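Long-range contacts in response regulator receiver protein (Dyadobacter fermentans, PDB 4XLT), which probably serves as a phosphoacceptor in two-component signalling, taking a phosphoryl group from a partner histidine kinase onto an aspartate of its receiver domain: residues 4-9 against 26-31; 9-14 against 58-63; 86-91 against 107-112. One frame throughout, in Å; residues are numbered along the deposited sequence.

All three interactions reach the central parallel sheet of the receiver domain, whose strands run in the order 31-35, 4-9, 54-60, 86-92 and 109-114. Interaction 1 is partly buried and fixes the loop entering one outermost strand with hydroxyl and backbone bonds. Interaction 2 lies where the neighbouring inner strands 4-9 and 54-60 end; buried but for an exposed rim that includes Asp11, it turns from apolar side chains to aspartates, among them the predicted phosphorylation site. Interaction 3, at the other outermost strand, is mostly buried and largely hydrocarbon. Interactions 1 and 2 share Val9; interactions 2 and 3 meet where Leu59 sits between Phe89 and Ile91.

Interaction 1 of 3, residues 4-9 against 26-31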
loop_
_atom_site.group_PDB
_atom_site.type_symbol
_atom_site.label_atom_id
_atom_site.label_comp_id
_atom_site.label_asym_id
_atom_site.label_seq_id
_atom_site.Cartn_x
_atom_site.Cartn_y
_atom_site.Cartn_z
HETATM N N MSE A 4 2.958 -6.594 -19.898
HETATM C CA MSE A 4 3.364 -7.075 -18.582
HETATM C C MSE A 4 4.719 -7.763 -18.592
HETATM O O MSE A 4 5.098 -8.408 -19.569
HETATM C CB MSE A 4 2.328 -8.048 -18.019
HETATM C CG MSE A 4 0.920 -7.505 -17.952
HETATM SE SE MSE A 4 -0.262 -8.736 -17.015
HETATM C CE MSE A 4 -1.973 -8.001 -17.590
ATOM N N ASP A 5 5.444 -7.626 -17.488
ATOM C CA ASP A 5 6.642 -8.417 -17.261
ATOM C C ASP A 5 6.291 -9.599 -16.371
ATOM O O ASP A 5 5.396 -9.508 -15.529
ATOM C CB ASP A 5 7.749 -7.579 -16.618
ATOM C CG ASP A 5 8.264 -6.485 -17.534
ATOM O OD1 ASP A 5 7.998 -6.550 -18.754
ATOM O OD2 ASP A 5 8.945 -5.565 -17.032
ATOM N N PHE A 6 6.990 -10.711 -16.562
ATOM C CA PHE A 6 6.780 -11.881 -15.723
ATOM C C PHE A 6 8.067 -12.305 -15.036
ATOM O O PHE A 6 9.120 -12.415 -15.663
ATOM C CB PHE A 6 6.215 -13.039 -16.542
ATOM C CG PHE A 6 4.714 -13.042 -16.629
ATOM C CD1 PHE A 6 4.053 -12.122 -17.423
ATOM C CD2 PHE A 6 3.967 -13.970 -15.920
ATOM C CE1 PHE A 6 2.672 -12.125 -17.513
ATOM C CE2 PHE A 6 2.586 -13.979 -16.002
ATOM C CZ PHE A 6 1.937 -13.054 -16.800
ATOM N N ILE A 7 7.968 -12.530 -13.734
ATOM C CA ILE A 7 9.089 -13.012 -12.948
ATOM C C ILE A 7 8.727 -14.348 -12.322
ATOM O O ILE A 7 7.767 -14.444 -11.560
ATOM C CB ILE A 7 9.477 -12.007 -11.851
ATOM C CG1 ILE A 7 9.900 -10.677 -12.481
ATOM C CG2 ILE A 7 10.586 -12.574 -10.974
ATOM C CD1 ILE A 7 10.187 -9.587 -11.478
ATOM N N ILE A 8 9.485 -15.384 -12.659
ATOM C CA ILE A 8 9.249 -16.702 -12.089
ATOM C C ILE A 8 10.337 -17.026 -11.075
ATOM O O ILE A 8 11.526 -16.856 -11.350
ATOM C CB ILE A 8 9.205 -17.798 -13.171
ATOM C CG1 ILE A 8 8.313 -17.363 -14.335
ATOM C CG2 ILE A 8 8.706 -19.109 -12.582
ATOM C CD1 ILE A 8 8.321 -18.327 -15.508
ATOM N N VAL A 9 9.918 -17.474 -9.895
ATOM C CA VAL A 9 10.837 -17.852 -8.828
ATOM C C VAL A 9 10.578 -19.298 -8.426
ATOM O O VAL A 9 9.575 -19.596 -7.778
ATOM C CB VAL A 9 10.690 -16.939 -7.592
ATOM C CG1 VAL A 9 11.778 -17.247 -6.573
ATOM C CG2 VAL A 9 10.737 -15.475 -8.000
ATOM N N SER A 26 2.494 -18.475 -25.307
ATOM C CA SER A 26 1.270 -17.696 -25.433
ATOM C C SER A 26 1.610 -16.224 -25.640
ATOM O O SER A 26 2.755 -15.810 -25.453
ATOM C CB SER A 26 0.383 -17.871 -24.199
ATOM O OG SER A 26 1.027 -17.388 -23.031
ATOM N N GLY A 27 0.614 -15.435 -26.029
ATOM C CA GLY A 27 0.808 -14.009 -26.208
ATOM C C GLY A 27 0.602 -13.252 -24.909
ATOM O O GLY A 27 0.316 -12.055 -24.910
ATOM N N LEU A 28 0.753 -13.958 -23.795
ATOM C CA LEU A 28 0.501 -13.385 -22.482
ATOM C C LEU A 28 1.605 -12.415 -22.075
ATOM O O LEU A 28 1.360 -11.449 -21.351
ATOM C CB LEU A 28 0.363 -14.495 -21.443
ATOM C CG LEU A 28 -0.320 -14.125 -20.129
ATOM C CD1 LEU A 28 -1.722 -13.592 -20.390
ATOM C CD2 LEU A 28 -0.362 -15.336 -19.212
ATOM N N THR A 29 2.821 -12.679 -22.545
ATOM C CA THR A 29 3.966 -11.828 -22.240
ATOM C C THR A 29 5.110 -12.082 -23.210
ATOM O O THR A 29 5.138 -13.102 -23.898
ATOM C CB THR A 29 4.476 -12.052 -20.804
ATOM O OG1 THR A 29 5.630 -11.235 -20.569
ATOM C CG2 THR A 29 4.843 -13.513 -20.587
ATOM N N THR A 30 6.055 -11.152 -23.256
ATOM C CA THR A 30 7.215 -11.281 -24.128
ATOM C C THR A 30 8.513 -11.158 -23.336
ATOM O O THR A 30 9.600 -11.378 -23.869
ATOM C CB THR A 30 7.203 -10.224 -25.248
ATOM O OG1 THR A 30 7.104 -8.915 -24.673
ATOM C CG2 THR A 30 6.022 -10.450 -26.183
ATOM N N SER A 31 8.393 -10.809 -22.059
ATOM C CA SER A 31 9.564 -10.646 -21.205
ATOM C C SER A 31 9.450 -11.480 -19.934
ATOM O O SER A 31 8.782 -11.088 -18.975
ATOM C CB SER A 31 9.768 -9.170 -20.852
ATOM O OG SER A 31 8.632 -8.637 -20.196
HETATM O O HOH W 1 10.259 -9.920 -16.884
#
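Phe6 lies against Thr29 and Leu28, and its side chain can be traced across the loop that joins helix 13-25 to strand 31-35 in the receiver fold. CB stands 4.0 Å from Ser31 O, CG lies near Thr29 CG2, and CD1 comes within 3.4 Å of Thr29 CB. Farther out, CE1 is still beside the threonine, while CZ ends 4.0 Å from Leu28 CD2. Both partners approach the ring obliquely, and the leucine side chain crosses that of Phe6 at about a right angle. Leu126 of helix 119-129 and Leu23 of helix 13-25 add to this apolar surround.

Polar groups take the other flank. Thr29 OG1, anti to its own backbone N (chi1 178°), donates to Met4 O at 3.0 Å and also accepts from Ser31 N, closing an ST turn. Ser31 OG gives a short bond to Asp5 OD1, 2.6 Å, which arrives 45° above the carboxylate plane. One residue farther along, Phe6 N donates to Ser31 O at 3.0 Å, nearly straight at 168°, and a water donates to both Ser31 O and Phe6 O. Two hydroxyls, one amide and a water thus tie the start of an outermost strand to its inner neighbour, so the loop is held by directional bonds on one side and by hydrocarbon contact on the other.

Interaction 2 of 3, residues 9-14 against 58-63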
loop_
_atom_site.group_PDB
_atom_site.type_symbol
_atom_site.label_atom_id
_atom_site.label_comp_id
_atom_site.label_asym_id
_atom_site.label_seq_id
_atom_site.Cartn_x
_atom_site.Cartn_y
_atom_site.Cartn_z
ATOM N N VAL A 9 9.918 -17.474 -9.895
ATOM C CA VAL A 9 10.837 -17.852 -8.828
ATOM C C VAL A 9 10.578 -19.298 -8.426
ATOM O O VAL A 9 9.575 -19.596 -7.778
ATOM C CB VAL A 9 10.690 -16.939 -7.592
ATOM C CG1 VAL A 9 11.778 -17.247 -6.573
ATOM C CG2 VAL A 9 10.737 -15.475 -8.000
ATOM N N ASP A 10 11.479 -20.193 -8.816
ATOM C CA ASP A 10 11.299 -21.622 -8.576
ATOM C C ASP A 10 12.651 -22.316 -8.400
ATOM O O ASP A 10 13.570 -22.111 -9.193
ATOM C CB ASP A 10 10.513 -22.258 -9.730
ATOM C CG ASP A 10 9.898 -23.606 -9.365
ATOM O OD1 ASP A 10 10.508 -24.372 -8.586
ATOM O OD2 ASP A 10 8.795 -23.901 -9.869
ATOM N N ASP A 11 12.768 -23.136 -7.360
ATOM C CA ASP A 11 14.013 -23.854 -7.097
ATOM C C ASP A 11 14.187 -25.018 -8.067
ATOM O O ASP A 11 15.296 -25.524 -8.250
ATOM C CB ASP A 11 14.051 -24.365 -5.657
ATOM C CG ASP A 11 12.981 -25.401 -5.380
ATOM O OD1 ASP A 11 11.850 -25.238 -5.883
ATOM O OD2 ASP A 11 13.273 -26.383 -4.664
ATOM N N SER A 12 13.085 -25.446 -8.679
ATOM C CA SER A 12 13.127 -26.505 -9.679
ATOM C C SER A 12 13.500 -25.940 -11.043
ATOM O O SER A 12 12.733 -25.188 -11.646
ATOM C CB SER A 12 11.784 -27.229 -9.762
ATOM O OG SER A 12 11.751 -28.090 -10.886
ATOM N N VAL A 13 14.683 -26.309 -11.522
ATOM C CA VAL A 13 15.196 -25.794 -12.782
ATOM C C VAL A 13 14.333 -26.257 -13.951
ATOM O O VAL A 13 14.078 -25.495 -14.884
ATOM C CB VAL A 13 16.657 -26.228 -13.002
ATOM C CG1 VAL A 13 17.209 -25.614 -14.275
ATOM C CG2 VAL A 13 17.506 -25.821 -11.808
ATOM N N PHE A 14 13.876 -27.504 -13.893
ATOM C CA PHE A 14 12.963 -28.029 -14.903
ATOM C C PHE A 14 11.665 -27.222 -14.950
ATOM O O PHE A 14 11.253 -26.765 -16.017
ATOM C CB PHE A 14 12.658 -29.504 -14.639
ATOM C CG PHE A 14 11.596 -30.074 -15.537
ATOM C CD1 PHE A 14 11.859 -30.318 -16.876
ATOM C CD2 PHE A 14 10.336 -30.369 -15.041
ATOM C CE1 PHE A 14 10.880 -30.841 -17.707
ATOM C CE2 PHE A 14 9.355 -30.893 -15.864
ATOM C CZ PHE A 14 9.627 -31.130 -17.198
ATOM N N LEU A 58 5.482 -15.153 -10.236
ATOM C CA LEU A 58 5.051 -16.512 -9.936
ATOM C C LEU A 58 6.043 -17.162 -8.980
ATOM O O LEU A 58 7.184 -17.443 -9.343
ATOM C CB LEU A 58 4.917 -17.335 -11.215
ATOM C CG LEU A 58 4.043 -16.727 -12.313
ATOM C CD1 LEU A 58 3.918 -17.690 -13.483
ATOM C CD2 LEU A 58 2.670 -16.344 -11.775
ATOM N N LEU A 59 5.597 -17.388 -7.752
ATOM C CA LEU A 59 6.468 -17.878 -6.697
ATOM C C LEU A 59 6.108 -19.306 -6.302
ATOM O O LEU A 59 4.956 -19.598 -5.983
ATOM C CB LEU A 59 6.385 -16.952 -5.485
ATOM C CG LEU A 59 7.157 -17.376 -4.240
ATOM C CD1 LEU A 59 8.652 -17.288 -4.484
ATOM C CD2 LEU A 59 6.744 -16.523 -3.053
ATOM N N ASP A 60 7.092 -20.199 -6.330
ATOM C CA ASP A 60 6.843 -21.584 -5.955
ATOM C C ASP A 60 6.698 -21.720 -4.444
ATOM O O ASP A 60 7.403 -21.063 -3.679
ATOM C CB ASP A 60 7.958 -22.500 -6.460
ATOM C CG ASP A 60 7.787 -23.932 -5.993
ATOM O OD1 ASP A 60 6.891 -24.632 -6.511
ATOM O OD2 ASP A 60 8.550 -24.358 -5.100
ATOM N N LEU A 61 5.776 -22.581 -4.026
ATOM C CA LEU A 61 5.491 -22.793 -2.611
ATOM C C LEU A 61 6.594 -23.576 -1.894
ATOM O O LEU A 61 7.280 -23.041 -1.023
ATOM C CB LEU A 61 4.153 -23.513 -2.450
ATOM C CG LEU A 61 3.668 -23.696 -1.014
ATOM C CD1 LEU A 61 3.601 -22.350 -0.319
ATOM C CD2 LEU A 61 2.314 -24.385 -0.992
ATOM N N GLN A 62 6.758 -24.846 -2.254
ATOM C CA GLN A 62 7.769 -25.693 -1.621
ATOM C C GLN A 62 9.171 -25.342 -2.105
ATOM O O GLN A 62 9.712 -25.993 -3.001
ATOM C CB GLN A 62 7.486 -27.175 -1.883
ATOM C CG GLN A 62 6.356 -27.757 -1.047
ATOM C CD GLN A 62 4.987 -27.391 -1.581
ATOM O OE1 GLN A 62 4.817 -27.160 -2.779
ATOM N NE2 GLN A 62 4.000 -27.335 -0.692
HETATM N N MSE A 63 9.753 -24.312 -1.499
HETATM C CA MSE A 63 11.084 -23.853 -1.870
HETATM C C MSE A 63 12.023 -23.879 -0.664
HETATM O O MSE A 63 13.047 -23.194 -0.636
HETATM C CB MSE A 63 11.008 -22.445 -2.461
HETATM C CG MSE A 63 12.118 -22.124 -3.443
HETATM SE SE MSE A 63 11.909 -20.361 -4.236
HETATM C CE MSE A 63 13.452 -20.393 -5.423
#
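Val9 N donates to Leu58 O at 2.8 Å, and its N-H...O angle of 171° makes the bond nearly straight. Val9 O in turn accepts from Asp60 N at 2.9 Å, so the ends of two parallel strands in the receiver domain's alpha/beta sheet are laced together just before they open into the acidic site. Asp60 is the predicted phosphorylation site and carries no phosphoryl group here.

Three carboxylates gather at the C-terminal ends of these strands, as in other receiver domains, where such a cluster surrounds a magnesium ion. Asp10 and Asp60 stack, their carboxylate planes only 13° apart, with Asp10 CG 3.7 Å from Asp60 CB. Like charges come close in two places: Asp10 OD2 lies 3.9 Å from Asp60 OD1, and Asp11 OD1 lies 3.5 Å from Asp60 OD2. Lys115 forms salt bridges with both Asp10 OD2 and Asp60 OD1, which probably offsets the repulsion between them. The other oxygen of Asp10, OD1, accepts from Ser12 N at 2.8 Å from above the carboxylate plane, an Asx turn that leads into the N-cap residue of helix 13-25. An alanine in place of Asp10 would probably leave Ser12 N without this acceptor, the turn less firmly held, and Lys115 with one carboxylate fewer.

Apolar contacts flank the acids. Val9 CB and Leu59 CD1 touch, the two side chains running alongside each other in the same sense. Met63, a poorly ordered selenomethionine just before the unmodelled residues 64-65, runs extended beyond CG and passes Asp11 heading the other way; its CE packs on Val9 CG1 at 3.7 Å and also comes, as a close van der Waals approach to the backbone, within 3.4 Å of Asp11 N.

Interaction 3 of 3, residues 86-91 against 107-112; sequences IRLFMI and PHIIQL
Leu88 and Met90 meet Ile109 across the two strands of a beta-alpha-beta unit, in which helix 97-105 connects parallel strands 86-92 and 109-114 at the border of the receiver sheet.

Backbone bonds set the pairing. Ile110 N donates to Leu88 O at 3.0 Å with an angle of 165°, and Met90 N donates to Gln111 O at 3.1 Å, more bent at 152°. That same Gln111 O lies at the edge of the Phe89 ring, near its plane. A water bridges the end of the pair, accepting from Leu88 N and donating to His108 O.

Hydrocarbon contacts divide between the two faces of the sheet. On the face toward helix 68-75, Ile109 CD1 sits between Leu88 CD2, 3.7 Å away, and CE of selenomethionine Met90, 3.6 Å away; the Met90 chain is bent at chi3 (76°), which carries CE to Ile109 CD1. Leu112 CD1 lies 3.6 Å from Met90 CG on this face. On the face toward helix 119-129, Ile110 CG2 approaches Phe89 CE2 obliquely at 3.6 Å. Ile110 CD1 also touches Arg87 CB and CD. Trp129 packs on Ile110 there, and Pro79 of a second subunit reaches it too.

The polar end of Arg87 makes no bond to 107-112: NE donates to Trp129 O and NH1 to the backbone oxygens of Ala84 and Ile86, so the guanidinium is held by main-chain acceptors while its aliphatic part lines the contact. At the far end of the pair, Leu112 CA makes a CA-H...O contact of 3.4 Å with Met90 O.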
loop_
_atom_site.group_PDB
_atom_site.type_symbol
_atom_site.label_atom_id
_atom_site.label_comp_id
_atom_site.label_asym_id
_atom_site.label_seq_id
_atom_site.Cartn_x
_atom_site.Cartn_y
_atom_site.Cartn_z
ATOM N N ILE A 86 3.118 -4.557 -8.813
ATOM C CA ILE A 86 3.333 -5.996 -8.852
ATOM C C ILE A 86 2.109 -6.768 -8.361
ATOM O O ILE A 86 1.428 -6.342 -7.428
ATOM C CB ILE A 86 4.562 -6.382 -8.001
ATOM C CG1 ILE A 86 5.816 -5.699 -8.548
ATOM C CG2 ILE A 86 4.745 -7.895 -7.948
ATOM C CD1 ILE A 86 7.050 -5.895 -7.693
ATOM N N ARG A 87 1.822 -7.886 -9.022
ATOM C CA ARG A 87 0.833 -8.846 -8.546
ATOM C C ARG A 87 1.522 -10.187 -8.318
ATOM O O ARG A 87 2.018 -10.805 -9.259
ATOM C CB ARG A 87 -0.313 -8.995 -9.542
ATOM C CG ARG A 87 -0.999 -7.689 -9.898
ATOM C CD ARG A 87 -1.680 -7.046 -8.700
ATOM N NE ARG A 87 -2.353 -5.809 -9.083
ATOM C CZ ARG A 87 -1.829 -4.596 -8.942
ATOM N NH1 ARG A 87 -0.623 -4.449 -8.405
ATOM N NH2 ARG A 87 -2.514 -3.528 -9.327
ATOM N N LEU A 88 1.554 -10.627 -7.065
ATOM C CA LEU A 88 2.304 -11.817 -6.677
ATOM C C LEU A 88 1.393 -13.036 -6.503
ATOM O O LEU A 88 0.386 -12.979 -5.794
ATOM C CB LEU A 88 3.080 -11.537 -5.386
ATOM C CG LEU A 88 3.750 -12.693 -4.639
ATOM C CD1 LEU A 88 4.758 -13.397 -5.514
ATOM C CD2 LEU A 88 4.417 -12.184 -3.371
ATOM N N PHE A 89 1.747 -14.135 -7.163
ATOM C CA PHE A 89 0.963 -15.364 -7.082
ATOM C C PHE A 89 1.810 -16.534 -6.605
ATOM O O PHE A 89 2.984 -16.655 -6.956
ATOM C CB PHE A 89 0.337 -15.697 -8.440
ATOM C CG PHE A 89 -0.637 -14.667 -8.921
ATOM C CD1 PHE A 89 -0.200 -13.555 -9.622
ATOM C CD2 PHE A 89 -1.991 -14.800 -8.663
ATOM C CE1 PHE A 89 -1.100 -12.597 -10.057
ATOM C CE2 PHE A 89 -2.891 -13.847 -9.095
ATOM C CZ PHE A 89 -2.445 -12.745 -9.793
HETATM N N MSE A 90 1.203 -17.396 -5.798
HETATM C CA MSE A 90 1.863 -18.598 -5.314
HETATM C C MSE A 90 1.519 -19.772 -6.232
HETATM O O MSE A 90 0.365 -19.941 -6.623
HETATM C CB MSE A 90 1.443 -18.889 -3.869
HETATM C CG MSE A 90 2.223 -20.001 -3.180
HETATM SE SE MSE A 90 3.983 -19.440 -2.552
HETATM C CE MSE A 90 3.441 -18.430 -0.979
ATOM N N ILE A 91 2.516 -20.570 -6.595
ATOM C CA ILE A 91 2.266 -21.742 -7.429
ATOM C C ILE A 91 2.810 -23.004 -6.770
ATOM O O ILE A 91 3.842 -22.970 -6.100
ATOM C CB ILE A 91 2.883 -21.598 -8.838
ATOM C CG1 ILE A 91 4.390 -21.341 -8.744
ATOM C CG2 ILE A 91 2.187 -20.488 -9.619
ATOM C CD1 ILE A 91 5.092 -21.302 -10.085
ATOM N N PRO A 107 -1.157 -11.150 2.842
ATOM C CA PRO A 107 -1.593 -9.976 2.074
ATOM C C PRO A 107 -0.934 -9.882 0.699
ATOM O O PRO A 107 -1.564 -9.430 -0.256
ATOM C CB PRO A 107 -1.162 -8.796 2.956
ATOM C CG PRO A 107 -0.943 -9.375 4.311
ATOM C CD PRO A 107 -0.467 -10.769 4.083
ATOM N N HIS A 108 0.321 -10.308 0.603
ATOM C CA HIS A 108 1.071 -10.164 -0.638
ATOM C C HIS A 108 0.754 -11.275 -1.630
ATOM O O HIS A 108 0.925 -11.101 -2.837
ATOM C CB HIS A 108 2.568 -10.126 -0.346
ATOM C CG HIS A 108 2.947 -9.108 0.683
ATOM N ND1 HIS A 108 2.825 -7.752 0.465
ATOM C CD2 HIS A 108 3.430 -9.248 1.941
ATOM C CE1 HIS A 108 3.223 -7.100 1.543
ATOM N NE2 HIS A 108 3.595 -7.985 2.452
ATOM N N ILE A 109 0.288 -12.412 -1.121
ATOM C CA ILE A 109 -0.121 -13.512 -1.987
ATOM C C ILE A 109 -1.572 -13.340 -2.418
ATOM O O ILE A 109 -2.496 -13.527 -1.626
ATOM C CB ILE A 109 0.038 -14.878 -1.303
ATOM C CG1 ILE A 109 1.486 -15.088 -0.853
ATOM C CG2 ILE A 109 -0.405 -15.988 -2.249
ATOM C CD1 ILE A 109 2.479 -15.080 -1.993
ATOM N N ILE A 110 -1.764 -12.980 -3.680
ATOM C CA ILE A 110 -3.098 -12.760 -4.213
ATOM C C ILE A 110 -3.895 -14.055 -4.268
ATOM O O ILE A 110 -5.026 -14.122 -3.786
ATOM C CB ILE A 110 -3.040 -12.143 -5.613
ATOM C CG1 ILE A 110 -2.512 -10.712 -5.521
ATOM C CG2 ILE A 110 -4.416 -12.174 -6.274
ATOM C CD1 ILE A 110 -2.506 -9.981 -6.829
ATOM N N GLN A 111 -3.297 -15.086 -4.853
ATOM C CA GLN A 111 -3.982 -16.355 -5.023
ATOM C C GLN A 111 -2.990 -17.491 -5.228
ATOM O O GLN A 111 -1.931 -17.307 -5.829
ATOM C CB GLN A 111 -4.953 -16.278 -6.202
ATOM C CG GLN A 111 -5.818 -17.510 -6.378
ATOM C CD GLN A 111 -6.876 -17.329 -7.443
ATOM O OE1 GLN A 111 -7.346 -16.217 -7.685
ATOM N NE2 GLN A 111 -7.254 -18.423 -8.091
ATOM N N LEU A 112 -3.338 -18.664 -4.714
ATOM C CA LEU A 112 -2.536 -19.858 -4.918
ATOM C C LEU A 112 -2.974 -20.574 -6.192
ATOM O O LEU A 112 -4.125 -20.987 -6.316
ATOM C CB LEU A 112 -2.650 -20.783 -3.708
ATOM C CG LEU A 112 -2.031 -22.175 -3.824
ATOM C CD1 LEU A 112 -0.569 -22.091 -4.232
ATOM C CD2 LEU A 112 -2.182 -22.914 -2.504
HETATM O O HOH W 2 0.656 -9.227 -4.881
#